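PG_0823 protein (Porphyromonas gingivalis, PDB 2FSW) probably binds DNA as a dimeric winged helix-turn-helix transcriptional regulator of the HxlR type. Local coordinates at residues Q20-K25 with E90-I95; I30-N35 with P94-I99. All coordinates share one frame; numbering follows the deposited sequence. Where two conformers were deposited one is given.

Contact 1 (Q20-K25 with E90-I95); sequences QIFAGK and EKVLPI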
ATOM      1  N   GLN B  20      -4.753  -4.306  -5.780  1.00 62.76           N
ATOM      2  CA  GLN B  20      -4.295  -5.455  -6.582  1.00 63.83           C
ATOM      3  C   GLN B  20      -2.859  -5.244  -7.074  1.00 63.85           C
ATOM      4  O   GLN B  20      -2.026  -6.154  -7.022  1.00 64.16           O
ATOM      5  CB  GLN B  20      -5.207  -5.687  -7.787  1.00 64.26           C
ATOM      6  CG  GLN B  20      -6.666  -5.961  -7.461  1.00 66.23           C
ATOM      7  CD  GLN B  20      -6.891  -7.336  -6.872  1.00 68.44           C
ATOM      8  OE1 GLN B  20      -7.532  -7.478  -5.827  1.00 69.47           O
ATOM      9  NE2 GLN B  20      -6.363  -8.361  -7.540  1.00 69.83           N
ATOM     10  N   ILE B  21      -2.578  -4.032  -7.548  1.00 63.86           N
ATOM     11  CA  ILE B  21      -1.244  -3.655  -8.016  1.00 63.61           C
ATOM     12  C   ILE B  21      -0.272  -3.387  -6.859  1.00 62.96           C
ATOM     13  O   ILE B  21       0.841  -3.921  -6.847  1.00 62.61           O
ATOM     14  CB  ILE B  21      -1.314  -2.395  -8.910  1.00 63.57           C
ATOM     15  CG1 ILE B  21      -2.285  -2.611 -10.078  1.00 64.68           C
ATOM     16  CG2 ILE B  21       0.070  -2.007  -9.393  1.00 64.16           C
ATOM     17  CD1 ILE B  21      -2.432  -1.410 -11.024  1.00 64.63           C
ATOM     18  N   PHE B  22      -0.721  -2.587  -5.886  1.00 62.41           N
ATOM     19  CA  PHE B  22       0.158  -1.947  -4.897  1.00 62.06           C
ATOM     20  C   PHE B  22       0.362  -2.730  -3.610  1.00 62.08           C
ATOM     21  O   PHE B  22       1.172  -2.322  -2.773  1.00 61.73           O
ATOM     22  CB  PHE B  22      -0.374  -0.554  -4.495  1.00 61.44           C
ATOM     23  CG  PHE B  22      -0.508   0.418  -5.631  1.00 60.81           C
ATOM     24  CD1 PHE B  22      -1.584   1.316  -5.659  1.00 59.62           C
ATOM     25  CD2 PHE B  22       0.443   0.480  -6.653  1.00 60.35           C
ATOM     26  CE1 PHE B  22      -1.728   2.228  -6.701  1.00 57.29           C
ATOM     27  CE2 PHE B  22       0.295   1.397  -7.717  1.00 59.71           C
ATOM     28  CZ  PHE B  22      -0.797   2.271  -7.730  1.00 58.52           C
ATOM     29  N   ALA B  23      -0.366  -3.835  -3.447  1.00 62.64           N
ATOM     30  CA  ALA B  23      -0.352  -4.601  -2.190  1.00 62.74           C
ATOM     31  C   ALA B  23       0.999  -5.215  -1.823  1.00 62.76           C
ATOM     32  O   ALA B  23       1.231  -5.549  -0.675  1.00 63.08           O
ATOM     33  CB  ALA B  23      -1.436  -5.674  -2.194  1.00 62.89           C
ATOM     34  N   GLY B  24       1.902  -5.359  -2.776  1.00 62.72           N
ATOM     35  CA  GLY B  24       3.194  -5.963  -2.465  1.00 63.12           C
ATOM     36  C   GLY B  24       3.943  -5.281  -1.338  1.00 63.09           C
ATOM     37  O   GLY B  24       3.687  -4.106  -1.037  1.00 63.82           O
ATOM     38  N   LYS B  25       4.859  -5.989  -0.680  0.50 62.61           N
ATOM     39  CA  LYS B  25       5.736  -5.306   0.280  0.50 61.90           C
ATOM     40  C   LYS B  25       6.840  -4.501  -0.429  0.50 61.38           C
ATOM     41  O   LYS B  25       7.501  -3.658   0.186  0.50 61.26           O
ATOM     42  CB  LYS B  25       6.313  -6.263   1.329  0.50 62.03           C
ATOM     43  CG  LYS B  25       7.382  -7.229   0.840  0.50 62.10           C
ATOM     44  CD  LYS B  25       7.833  -8.190   1.947  0.50 61.82           C
ATOM     45  CE  LYS B  25       8.615  -7.481   3.057  0.50 61.34           C
ATOM     46  NZ  LYS B  25       8.771  -8.357   4.263  0.50 60.68           N
ATOM     47  N   GLU B  90       4.248   7.305 -13.201  1.00 56.93           N
ATOM     48  CA  GLU B  90       4.451   8.618 -12.607  1.00 57.13           C
ATOM     49  C   GLU B  90       3.213   9.072 -11.807  1.00 56.27           C
ATOM     50  O   GLU B  90       3.349   9.851 -10.868  1.00 56.10           O
ATOM     51  CB  GLU B  90       4.883   9.656 -13.661  1.00 56.99           C
ATOM     52  CG  GLU B  90       6.369   9.571 -14.104  1.00 57.89           C
ATOM     53  CD  GLU B  90       6.724  10.519 -15.274  1.00 59.54           C
ATOM     54  OE1 GLU B  90       7.445  10.095 -16.209  1.00 64.55           O
ATOM     55  OE2 GLU B  90       6.291  11.693 -15.279  1.00 62.58           O
ATOM     56  N   LYS B  91       2.021   8.579 -12.172  1.00 55.59           N
ATOM     57  CA  LYS B  91       0.778   8.885 -11.435  1.00 55.25           C
ATOM     58  C   LYS B  91       0.691   8.230 -10.049  1.00 53.84           C
ATOM     59  O   LYS B  91      -0.232   8.537  -9.264  1.00 53.04           O
ATOM     60  CB  LYS B  91      -0.477   8.496 -12.232  1.00 55.43           C
ATOM     61  CG  LYS B  91      -0.572   9.088 -13.627  1.00 59.11           C
ATOM     62  CD  LYS B  91      -0.988  10.528 -13.563  1.00 63.73           C
ATOM     63  CE  LYS B  91      -1.325  11.045 -14.934  1.00 67.53           C
ATOM     64  NZ  LYS B  91      -2.626  10.476 -15.375  1.00 71.98           N
ATOM     65  N   VAL B  92       1.608   7.309  -9.777  1.00 52.60           N
ATOM     66  CA  VAL B  92       1.725   6.674  -8.443  1.00 52.50           C
ATOM     67  C   VAL B  92       2.513   7.539  -7.447  1.00 51.99           C
ATOM     68  O   VAL B  92       2.307   7.441  -6.245  1.00 52.46           O
ATOM     69  CB  VAL B  92       2.378   5.263  -8.559  1.00 52.37           C
ATOM     70  CG1 VAL B  92       2.415   4.549  -7.216  1.00 51.85           C
ATOM     71  CG2 VAL B  92       1.637   4.443  -9.579  1.00 51.86           C
ATOM     72  N   LEU B  93       3.394   8.406  -7.945  1.00 51.83           N
ATOM     73  CA  LEU B  93       4.204   9.263  -7.061  1.00 51.56           C
ATOM     74  C   LEU B  93       3.431  10.122  -6.049  1.00 51.27           C
ATOM     75  O   LEU B  93       3.899  10.277  -4.930  1.00 52.56           O
ATOM     76  CB  LEU B  93       5.223  10.101  -7.862  1.00 51.49           C
ATOM     77  CG  LEU B  93       6.294   9.256  -8.595  1.00 52.72           C
ATOM     78  CD1 LEU B  93       7.139  10.145  -9.531  1.00 53.12           C
ATOM     79  CD2 LEU B  93       7.202   8.435  -7.659  1.00 52.22           C
ATOM     80  N   PRO B  94       2.259  10.697  -6.420  1.00 50.78           N
ATOM     81  CA  PRO B  94       1.450  11.375  -5.386  1.00 50.07           C
ATOM     82  C   PRO B  94       1.004  10.496  -4.206  1.00 49.30           C
ATOM     83  O   PRO B  94       0.865  10.999  -3.085  1.00 49.67           O
ATOM     84  CB  PRO B  94       0.227  11.884  -6.178  1.00 49.78           C
ATOM     85  CG  PRO B  94       0.707  11.994  -7.562  1.00 50.55           C
ATOM     86  CD  PRO B  94       1.630  10.828  -7.746  1.00 50.68           C
ATOM     87  N   ILE B  95       0.772   9.210  -4.446  1.00 49.01           N
ATOM     88  CA  ILE B  95       0.443   8.274  -3.365  1.00 49.40           C
ATOM     89  C   ILE B  95       1.650   8.142  -2.437  1.00 49.81           C
ATOM     90  O   ILE B  95       1.513   8.156  -1.220  1.00 50.34           O
ATOM     91  CB  ILE B  95       0.067   6.839  -3.902  1.00 50.47           C
ATOM     92  CG1 ILE B  95      -1.177   6.893  -4.815  1.00 48.58           C
ATOM     93  CG2 ILE B  95      -0.118   5.819  -2.706  1.00 49.22           C
ATOM     94  CD1 ILE B  95      -1.258   5.748  -5.812  1.00 49.09           C
TER
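Phe22 reaches across to Val92 and Ile95 in the hydrophobic core of this winged helix-turn-helix domain, which belongs to the HxlR-like family. The contact joins the C-terminal part of helix 14-22 to Val92, just before the last helix, and to Ile95 within helix 93-106. The backbones stay well apart: the nearest CA atoms, those of Phe22 and Val92, are 9.5 Å from each other. The Phe22 ring and the side chains facing it span that distance.

Along 20-25, Ile21 is buried but turns to Leu68 instead. Phe22 follows and carries the whole contact from this side. Its CG lies anti to its own carbonyl carbon, and this chi1 of -59° sets the ring against Val92 and Ile95. Those two side chains come to meet it from the opposite direction.

On the other side, a type I beta turn from Glu90 to Leu93 leads into the last helix. The turn is closed by a hydrogen bond from Leu93 N to Glu90 O, 3.3 Å long. Val92, within this turn, and Ile95, in the first turn of the helix, both direct their side chains at the ring.

No hydrogen bond crosses between the segments, and the contact is purely apolar. Leu28 also packs against Phe22 and Val92. Phe102 of the second subunit meets the Phe22 ring with the planes at about 60°, so the contact borders the second subunit. Both valine methyls touch the far end of the ring, with Val92 CG2 3.7 Å from Phe22 CZ. Ile95 offers its terminal methyl, and Ile95 CD1 lies 3.7 Å from Phe22 CE1.

Contact 2 (I30-N35 with P94-I99); sequences IIFQIN and PIIDEI
The backbones of helices 27-34 and 93-106 come closest at Phe32 and Ile96, whose CA atoms are 6.7 Å apart. That is a close approach for two helices, and Ile96 packs between them. Its side chain points at 30-35 and divides its two ends between neighbouring residues.

The terminal methyl goes to Ile31. Ile96 CD1 lies 3.7 Å from Ile31 CG2, and the two side chains cross at about a right angle. The same methyl, Ile96 CD1, lies 3.6 Å from the backbone atom Phe32 N, so it packs against the helix backbone as well. The branch methyl goes to Phe32 and meets its ring at a slant. Ile96 CG2 is 3.4 Å from Phe32 CD1, a tight approach, and also packs against CB and CG of that residue. The phenylalanine holds CG anti to its backbone N (chi1 179°), which sets the ring beside Ile96 CG2. No hydrogen bond links the segments.

Helix 27-34 ends just past this point. Asn35 N still bonds to Ile31 O at 2.9 Å, but the positive phi of Asn35 marks where the chain leaves the helix.

Ser9 of the second subunit packs on Phe32. Within the chain, Ile31 also touches Leu63 of helix 53-65 and Leu85 of strand 80-85. Thus helix 27-34 lies between the last helix and helix 53-65 with strand 80-85, and Ile30 packs on Leu56 and Leu63 of helix 53-65.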
ATOM      1  N   ILE B  30       9.828   0.155  -4.803  1.00 54.98           N
ATOM      2  CA  ILE B  30      10.504   0.138  -6.092  1.00 55.32           C
ATOM      3  C   ILE B  30      10.180   1.407  -6.891  1.00 55.28           C
ATOM      4  O   ILE B  30      11.091   2.079  -7.393  1.00 55.28           O
ATOM      5  CB  ILE B  30      10.190  -1.174  -6.876  1.00 55.25           C
ATOM      6  CG1 ILE B  30      10.944  -2.338  -6.216  1.00 55.81           C
ATOM      7  CG2 ILE B  30      10.585  -1.026  -8.334  1.00 55.52           C
ATOM      8  CD1 ILE B  30      10.390  -3.734  -6.475  1.00 56.39           C
ATOM      9  N   ILE B  31       8.888   1.743  -6.967  1.00 55.00           N
ATOM     10  CA  ILE B  31       8.430   2.923  -7.688  1.00 54.31           C
ATOM     11  C   ILE B  31       9.031   4.173  -7.036  1.00 54.55           C
ATOM     12  O   ILE B  31       9.540   5.046  -7.740  1.00 53.91           O
ATOM     13  CB  ILE B  31       6.860   2.983  -7.799  1.00 54.39           C
ATOM     14  CG1 ILE B  31       6.352   1.805  -8.651  1.00 54.28           C
ATOM     15  CG2 ILE B  31       6.400   4.301  -8.414  1.00 52.37           C
ATOM     16  CD1 ILE B  31       4.837   1.626  -8.678  1.00 53.90           C
ATOM     17  N   PHE B  32       9.015   4.219  -5.699  1.00 54.30           N
ATOM     18  CA  PHE B  32       9.692   5.280  -4.936  1.00 54.11           C
ATOM     19  C   PHE B  32      11.159   5.447  -5.345  1.00 54.52           C
ATOM     20  O   PHE B  32      11.615   6.562  -5.617  1.00 54.68           O
ATOM     21  CB  PHE B  32       9.565   5.040  -3.415  1.00 53.14           C
ATOM     22  CG  PHE B  32      10.262   6.086  -2.557  1.00 52.26           C
ATOM     23  CD1 PHE B  32       9.935   7.447  -2.671  1.00 51.37           C
ATOM     24  CD2 PHE B  32      11.214   5.708  -1.613  1.00 49.54           C
ATOM     25  CE1 PHE B  32      10.553   8.414  -1.876  1.00 49.38           C
ATOM     26  CE2 PHE B  32      11.844   6.666  -0.806  1.00 50.00           C
ATOM     27  CZ  PHE B  32      11.519   8.021  -0.941  1.00 51.05           C
ATOM     28  N   GLN B  33      11.888   4.336  -5.419  1.00 55.27           N
ATOM     29  CA  GLN B  33      13.313   4.376  -5.752  1.00 55.55           C
ATOM     30  C   GLN B  33      13.607   4.772  -7.206  1.00 56.17           C
ATOM     31  O   GLN B  33      14.472   5.618  -7.460  1.00 55.59           O
ATOM     32  CB  GLN B  33      14.035   3.078  -5.334  1.00 55.52           C
ATOM     33  CG  GLN B  33      14.337   3.025  -3.834  1.00 54.92           C
ATOM     34  CD  GLN B  33      15.198   4.204  -3.361  1.00 56.18           C
ATOM     35  OE1 GLN B  33      15.970   4.786  -4.134  1.00 57.08           O
ATOM     36  NE2 GLN B  33      15.061   4.560  -2.095  1.00 55.14           N
ATOM     37  N   ILE B  34      12.880   4.182  -8.151  1.00 56.77           N
ATOM     38  CA  ILE B  34      12.985   4.632  -9.542  1.00 57.90           C
ATOM     39  C   ILE B  34      12.707   6.143  -9.638  1.00 58.49           C
ATOM     40  O   ILE B  34      13.556   6.899 -10.125  1.00 58.59           O
ATOM     41  CB  ILE B  34      12.070   3.834 -10.499  1.00 57.65           C
ATOM     42  CG1 ILE B  34      12.457   2.343 -10.503  1.00 58.10           C
ATOM     43  CG2 ILE B  34      12.170   4.401 -11.913  1.00 57.63           C
ATOM     44  CD1 ILE B  34      11.366   1.424 -11.101  1.00 58.02           C
ATOM     45  N   ASN B  35      11.540   6.577  -9.150  1.00 59.07           N
ATOM     46  CA  ASN B  35      11.177   7.991  -9.122  1.00 60.36           C
ATOM     47  C   ASN B  35      11.223   8.588 -10.544  1.00 60.93           C
ATOM     48  O   ASN B  35      10.687   8.004 -11.488  1.00 60.02           O
ATOM     49  CB  ASN B  35      12.084   8.761  -8.138  1.00 60.58           C
ATOM     50  CG  ASN B  35      11.309   9.742  -7.250  1.00 62.86           C
ATOM     51  OD1 ASN B  35      10.938   9.419  -6.101  1.00 64.93           O
ATOM     52  ND2 ASN B  35      11.073  10.946  -7.767  1.00 61.29           N
ATOM     53  N   PRO B  94       2.259  10.697  -6.420  1.00 50.78           N
ATOM     54  CA  PRO B  94       1.450  11.375  -5.386  1.00 50.07           C
ATOM     55  C   PRO B  94       1.004  10.496  -4.206  1.00 49.30           C
ATOM     56  O   PRO B  94       0.865  10.999  -3.085  1.00 49.67           O
ATOM     57  CB  PRO B  94       0.227  11.884  -6.178  1.00 49.78           C
ATOM     58  CG  PRO B  94       0.707  11.994  -7.562  1.00 50.55           C
ATOM     59  CD  PRO B  94       1.630  10.828  -7.746  1.00 50.68           C
ATOM     60  N   ILE B  95       0.772   9.210  -4.446  1.00 49.01           N
ATOM     61  CA  ILE B  95       0.443   8.274  -3.365  1.00 49.40           C
ATOM     62  C   ILE B  95       1.650   8.142  -2.437  1.00 49.81           C
ATOM     63  O   ILE B  95       1.513   8.156  -1.220  1.00 50.34           O
ATOM     64  CB  ILE B  95       0.067   6.839  -3.902  1.00 50.47           C
ATOM     65  CG1 ILE B  95      -1.177   6.893  -4.815  1.00 48.58           C
ATOM     66  CG2 ILE B  95      -0.118   5.819  -2.706  1.00 49.22           C
ATOM     67  CD1 ILE B  95      -1.258   5.748  -5.812  1.00 49.09           C
ATOM     68  N   ILE B  96       2.823   8.018  -3.050  1.00 49.81           N
ATOM     69  CA  ILE B  96       4.071   7.808  -2.361  1.00 50.27           C
ATOM     70  C   ILE B  96       4.512   9.034  -1.549  1.00 50.58           C
ATOM     71  O   ILE B  96       5.004   8.881  -0.429  1.00 52.06           O
ATOM     72  CB  ILE B  96       5.138   7.321  -3.358  1.00 51.05           C
ATOM     73  CG1 ILE B  96       4.780   5.880  -3.795  1.00 49.39           C
ATOM     74  CG2 ILE B  96       6.555   7.384  -2.734  1.00 50.06           C
ATOM     75  CD1 ILE B  96       5.638   5.364  -5.004  1.00 50.10           C
ATOM     76  N   ASP B  97       4.332  10.231  -2.102  1.00 50.04           N
ATOM     77  CA  ASP B  97       4.511  11.477  -1.350  1.00 50.26           C
ATOM     78  C   ASP B  97       3.726  11.457  -0.043  1.00 49.39           C
ATOM     79  O   ASP B  97       4.250  11.826   1.022  1.00 48.63           O
ATOM     80  CB  ASP B  97       4.009  12.682  -2.162  1.00 50.80           C
ATOM     81  CG  ASP B  97       4.929  13.050  -3.307  1.00 53.36           C
ATOM     82  OD1 ASP B  97       6.090  12.607  -3.321  1.00 52.85           O
ATOM     83  OD2 ASP B  97       4.489  13.833  -4.178  1.00 57.69           O
ATOM     84  N   GLU B  98       2.465  11.031  -0.127  1.00 48.55           N
ATOM     85  CA  GLU B  98       1.646  10.951   1.061  1.00 48.39           C
ATOM     86  C   GLU B  98       2.129   9.871   2.061  1.00 48.51           C
ATOM     87  O   GLU B  98       2.003  10.062   3.275  1.00 48.39           O
ATOM     88  CB  GLU B  98       0.153  10.765   0.714  1.00 48.06           C
ATOM     89  CG  GLU B  98      -0.560  11.974   0.112  1.00 49.09           C
ATOM     90  CD  GLU B  98      -0.455  13.279   0.933  1.00 54.66           C
ATOM     91  OE1 GLU B  98      -0.533  13.299   2.187  1.00 51.96           O
ATOM     92  OE2 GLU B  98      -0.311  14.334   0.289  1.00 59.26           O
ATOM     93  N   ILE B  99       2.624   8.740   1.548  1.00 49.17           N
ATOM     94  CA  ILE B  99       3.182   7.688   2.392  1.00 50.01           C
ATOM     95  C   ILE B  99       4.451   8.154   3.101  1.00 49.98           C
ATOM     96  O   ILE B  99       4.634   7.892   4.309  1.00 50.33           O
ATOM     97  CB  ILE B  99       3.413   6.362   1.589  1.00 50.74           C
ATOM     98  CG1 ILE B  99       2.068   5.789   1.110  1.00 49.47           C
ATOM     99  CG2 ILE B  99       4.139   5.318   2.440  1.00 50.10           C
ATOM    100  CD1 ILE B  99       2.182   4.657   0.041  1.00 49.30           C
TER

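Both contacts use helix 93-106, and contact 1 also uses the turn before it. Pro94 and Ile95 belong to both segments. The centres of the two contacts are about 7 Å apart. The partners on the other side, helices 14-22 and 27-34, follow each other in the chain. The last helix therefore packs against two successive N-terminal helices. Val92 and Ile31 join the two sites, with Val92 CG1 4.1 Å from Ile31 CD1. Leu93 CD2 also packs at 4.1 Å from Ile31 O. Both contacts touch the second subunit, so this apolar core is continuous with the dimer interface. That the last helix packs on its own domain and also touches the second subunit is consistent with a dimeric DNA-binding regulator.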